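Local coordinates for alcohol dehydrogenase superfamily protein (Novosphingobium aromaticivorans, PDB 3GAZ) that is probably an NADP-dependent oxidoreductase of the medium-chain alcohol dehydrogenase superfamily, its exact substrate unknown, at residues Met8-Val13 with Arg23-Pro28. Residues are numbered along the deposited sequence; the frame is centred on the assembly and turned at random.
Sequences MIAAVV and RKLARP
Met8, present as selenomethionine, meets Pro28 just past the end of the paired strands, its SE lying 3.5 Å from Pro28 CD. Chi1 of 71° sets CG between the backbone N and the carbonyl carbon; beyond it the chain is extended and crosses the proline at about a right angle, with CE also against CD and CG of the ring. On the same face Leu25 CD1 reaches Val12 CG2 at 4.0 Å and Ala10 CB at 4.2 Å, while Leu25 CD2 sits 3.6 Å above the Arg23 guanidinium plane, displaced toward its rim. Behind these side chains runs the antiparallel β-hairpin of strands 7-13 and 20-26, strongly twisted here, with the segments at 119°, illustrating how two hydrogen-bonded pairs bracket a non-hydrogen-bonded one. Met8 N donates to Leu25 O at 2.8 Å and Leu25 N returns a hydrogen bond to Met8 O at 2.9 Å; Ala10 and Arg23 exchange a second such pair. Between them, Ile9 and Lys24 put their side chains on the opposite face, Ile9 CD1 lying 4.2 Å from Lys24 CB, and the Lys24 CA-H points to Met8 O (CA to O 3.3 Å). Further out, Phe108 and Gln102 pack on Met8, and Gln107 OE1 accepts a hydrogen bond from Ile9 N, joining the hairpin to the GroES-like part. The Arg23 NH2 forms a salt bridge with Glu188 of the second subunit.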
HETATM    1  N   MSE A   8      -3.488 -14.415  16.189  1.00 18.05           N
HETATM    2  CA  MSE A   8      -3.860 -13.195  16.894  1.00 15.64           C
HETATM    3  C   MSE A   8      -5.291 -12.850  16.508  1.00 16.19           C
HETATM    4  O   MSE A   8      -5.816 -13.367  15.521  1.00 16.71           O
HETATM    5  CB  MSE A   8      -2.934 -12.020  16.516  1.00 15.27           C
HETATM    6  CG  MSE A   8      -3.119 -11.458  15.095  1.00 11.70           C
HETATM    7 SE   MSE A   8      -2.310  -9.820  14.814  1.00  6.07          SE
HETATM    8  CE  MSE A   8      -2.657  -9.577  13.039  1.00  9.45           C
ATOM      9  N   ILE A   9      -5.923 -11.988  17.297  1.00 14.58           N
ATOM     10  CA  ILE A   9      -7.277 -11.544  17.008  1.00 14.53           C
ATOM     11  C   ILE A   9      -7.152 -10.159  16.377  1.00 14.66           C
ATOM     12  O   ILE A   9      -6.375  -9.325  16.844  1.00 14.09           O
ATOM     13  CB  ILE A   9      -8.135 -11.409  18.294  1.00 16.56           C
ATOM     14  CG1 ILE A   9      -8.359 -12.783  18.930  1.00 17.21           C
ATOM     15  CG2 ILE A   9      -9.477 -10.751  17.964  1.00 14.51           C
ATOM     16  CD1 ILE A   9      -9.105 -13.755  18.043  1.00 20.28           C
ATOM     17  N   ALA A  10      -7.912  -9.919  15.318  1.00 12.81           N
ATOM     18  CA  ALA A  10      -7.888  -8.628  14.651  1.00 14.81           C
ATOM     19  C   ALA A  10      -9.270  -8.332  14.094  1.00 15.17           C
ATOM     20  O   ALA A  10     -10.056  -9.244  13.827  1.00 15.54           O
ATOM     21  CB  ALA A  10      -6.859  -8.631  13.517  1.00 13.38           C
ATOM     22  N   ALA A  11      -9.567  -7.049  13.934  1.00 15.54           N
ATOM     23  CA  ALA A  11     -10.845  -6.633  13.383  1.00 15.41           C
ATOM     24  C   ALA A  11     -10.587  -6.342  11.913  1.00 15.89           C
ATOM     25  O   ALA A  11      -9.696  -5.562  11.566  1.00 14.79           O
ATOM     26  CB  ALA A  11     -11.349  -5.387  14.094  1.00 15.92           C
ATOM     27  N   VAL A  12     -11.361  -6.980  11.049  1.00 13.82           N
ATOM     28  CA  VAL A  12     -11.197  -6.793   9.622  1.00 13.60           C
ATOM     29  C   VAL A  12     -12.439  -6.213   8.970  1.00 13.35           C
ATOM     30  O   VAL A  12     -13.553  -6.672   9.229  1.00 14.25           O
ATOM     31  CB  VAL A  12     -10.883  -8.140   8.919  1.00 14.33           C
ATOM     32  CG1 VAL A  12     -10.674  -7.915   7.427  1.00 15.85           C
ATOM     33  CG2 VAL A  12      -9.660  -8.785   9.543  1.00 13.37           C
ATOM     34  N   VAL A  13     -12.250  -5.191   8.139  1.00 11.56           N
ATOM     35  CA  VAL A  13     -13.358  -4.610   7.406  1.00 13.48           C
ATOM     36  C   VAL A  13     -13.246  -5.343   6.076  1.00 17.93           C
ATOM     37  O   VAL A  13     -12.270  -5.172   5.343  1.00 17.84           O
ATOM     38  CB  VAL A  13     -13.193  -3.087   7.208  1.00 15.42           C
ATOM     39  CG1 VAL A  13     -14.316  -2.556   6.334  1.00 14.96           C
ATOM     40  CG2 VAL A  13     -13.220  -2.386   8.558  1.00 12.69           C
ATOM     41  N   ARG A  23     -11.521 -11.598  13.636  1.00 15.84           N
ATOM     42  CA  ARG A  23     -10.990 -12.804  13.000  1.00 17.65           C
ATOM     43  C   ARG A  23      -9.711 -13.291  13.687  1.00 17.40           C
ATOM     44  O   ARG A  23      -8.952 -12.485  14.228  1.00 16.34           O
ATOM     45  CB  ARG A  23     -10.650 -12.502  11.533  1.00 18.31           C
ATOM     46  CG  ARG A  23     -11.829 -12.173  10.625  1.00 16.72           C
ATOM     47  CD  ARG A  23     -12.663 -13.413  10.372  1.00 18.02           C
ATOM     48  NE  ARG A  23     -11.832 -14.564  10.017  1.00 19.21           N
ATOM     49  CZ  ARG A  23     -11.081 -14.644   8.921  1.00 20.41           C
ATOM     50  NH1 ARG A  23     -11.049 -13.637   8.056  1.00 20.04           N
ATOM     51  NH2 ARG A  23     -10.352 -15.732   8.694  1.00 17.45           N
ATOM     52  N   LYS A  24      -9.476 -14.602  13.670  1.00 15.87           N
ATOM     53  CA  LYS A  24      -8.242 -15.139  14.237  1.00 15.85           C
ATOM     54  C   LYS A  24      -7.346 -15.339  13.020  1.00 16.22           C
ATOM     55  O   LYS A  24      -7.643 -16.158  12.152  1.00 15.45           O
ATOM     56  CB  LYS A  24      -8.471 -16.478  14.946  1.00 17.97           C
ATOM     57  CG  LYS A  24      -7.178 -17.105  15.483  1.00 16.63           C
ATOM     58  CD  LYS A  24      -7.437 -18.309  16.382  1.00 19.41           C
ATOM     59  CE  LYS A  24      -8.003 -19.496  15.615  1.00 21.81           C
ATOM     60  NZ  LYS A  24      -8.306 -20.645  16.526  1.00 21.14           N
ATOM     61  N   LEU A  25      -6.259 -14.577  12.953  1.00 16.63           N
ATOM     62  CA  LEU A  25      -5.344 -14.636  11.816  1.00 17.55           C
ATOM     63  C   LEU A  25      -3.918 -14.930  12.237  1.00 16.76           C
ATOM     64  O   LEU A  25      -3.584 -14.905  13.421  1.00 15.33           O
ATOM     65  CB  LEU A  25      -5.357 -13.295  11.073  1.00 18.39           C
ATOM     66  CG  LEU A  25      -6.723 -12.715  10.710  1.00 18.43           C
ATOM     67  CD1 LEU A  25      -6.568 -11.278  10.233  1.00 18.17           C
ATOM     68  CD2 LEU A  25      -7.373 -13.583   9.643  1.00 18.33           C
ATOM     69  N   ALA A  26      -3.072 -15.190  11.248  1.00 17.84           N
ATOM     70  CA  ALA A  26      -1.668 -15.464  11.511  1.00 19.57           C
ATOM     71  C   ALA A  26      -1.060 -14.258  12.218  1.00 20.87           C
ATOM     72  O   ALA A  26      -1.317 -13.109  11.847  1.00 20.97           O
ATOM     73  CB  ALA A  26      -0.936 -15.725  10.201  1.00 17.69           C
ATOM     74  N   ARG A  27      -0.269 -14.516  13.252  1.00 22.42           N
ATOM     75  CA  ARG A  27       0.377 -13.435  13.978  1.00 24.23           C
ATOM     76  C   ARG A  27       1.585 -12.993  13.156  1.00 24.05           C
ATOM     77  O   ARG A  27       2.382 -13.819  12.727  1.00 23.12           O
ATOM     78  CB  ARG A  27       0.835 -13.911  15.358  1.00 24.36           C
ATOM     79  CG  ARG A  27       1.404 -12.799  16.221  1.00 25.84           C
ATOM     80  CD  ARG A  27       1.878 -13.322  17.566  1.00 26.84           C
ATOM     81  NE  ARG A  27       0.790 -13.931  18.323  1.00 28.68           N
ATOM     82  CZ  ARG A  27       0.888 -14.335  19.585  1.00 29.22           C
ATOM     83  NH1 ARG A  27       2.035 -14.198  20.242  1.00 28.64           N
ATOM     84  NH2 ARG A  27      -0.162 -14.868  20.194  1.00 27.41           N
ATOM     85  N   PRO A  28       1.724 -11.680  12.916  1.00 24.17           N
ATOM     86  CA  PRO A  28       2.844 -11.146  12.138  1.00 24.43           C
ATOM     87  C   PRO A  28       4.189 -11.483  12.764  1.00 24.66           C
ATOM     88  O   PRO A  28       4.298 -11.657  13.980  1.00 24.87           O
ATOM     89  CB  PRO A  28       2.584  -9.643  12.141  1.00 24.27           C
ATOM     90  CG  PRO A  28       1.105  -9.561  12.239  1.00 24.65           C
ATOM     91  CD  PRO A  28       0.787 -10.604  13.273  1.00 24.53           C
TER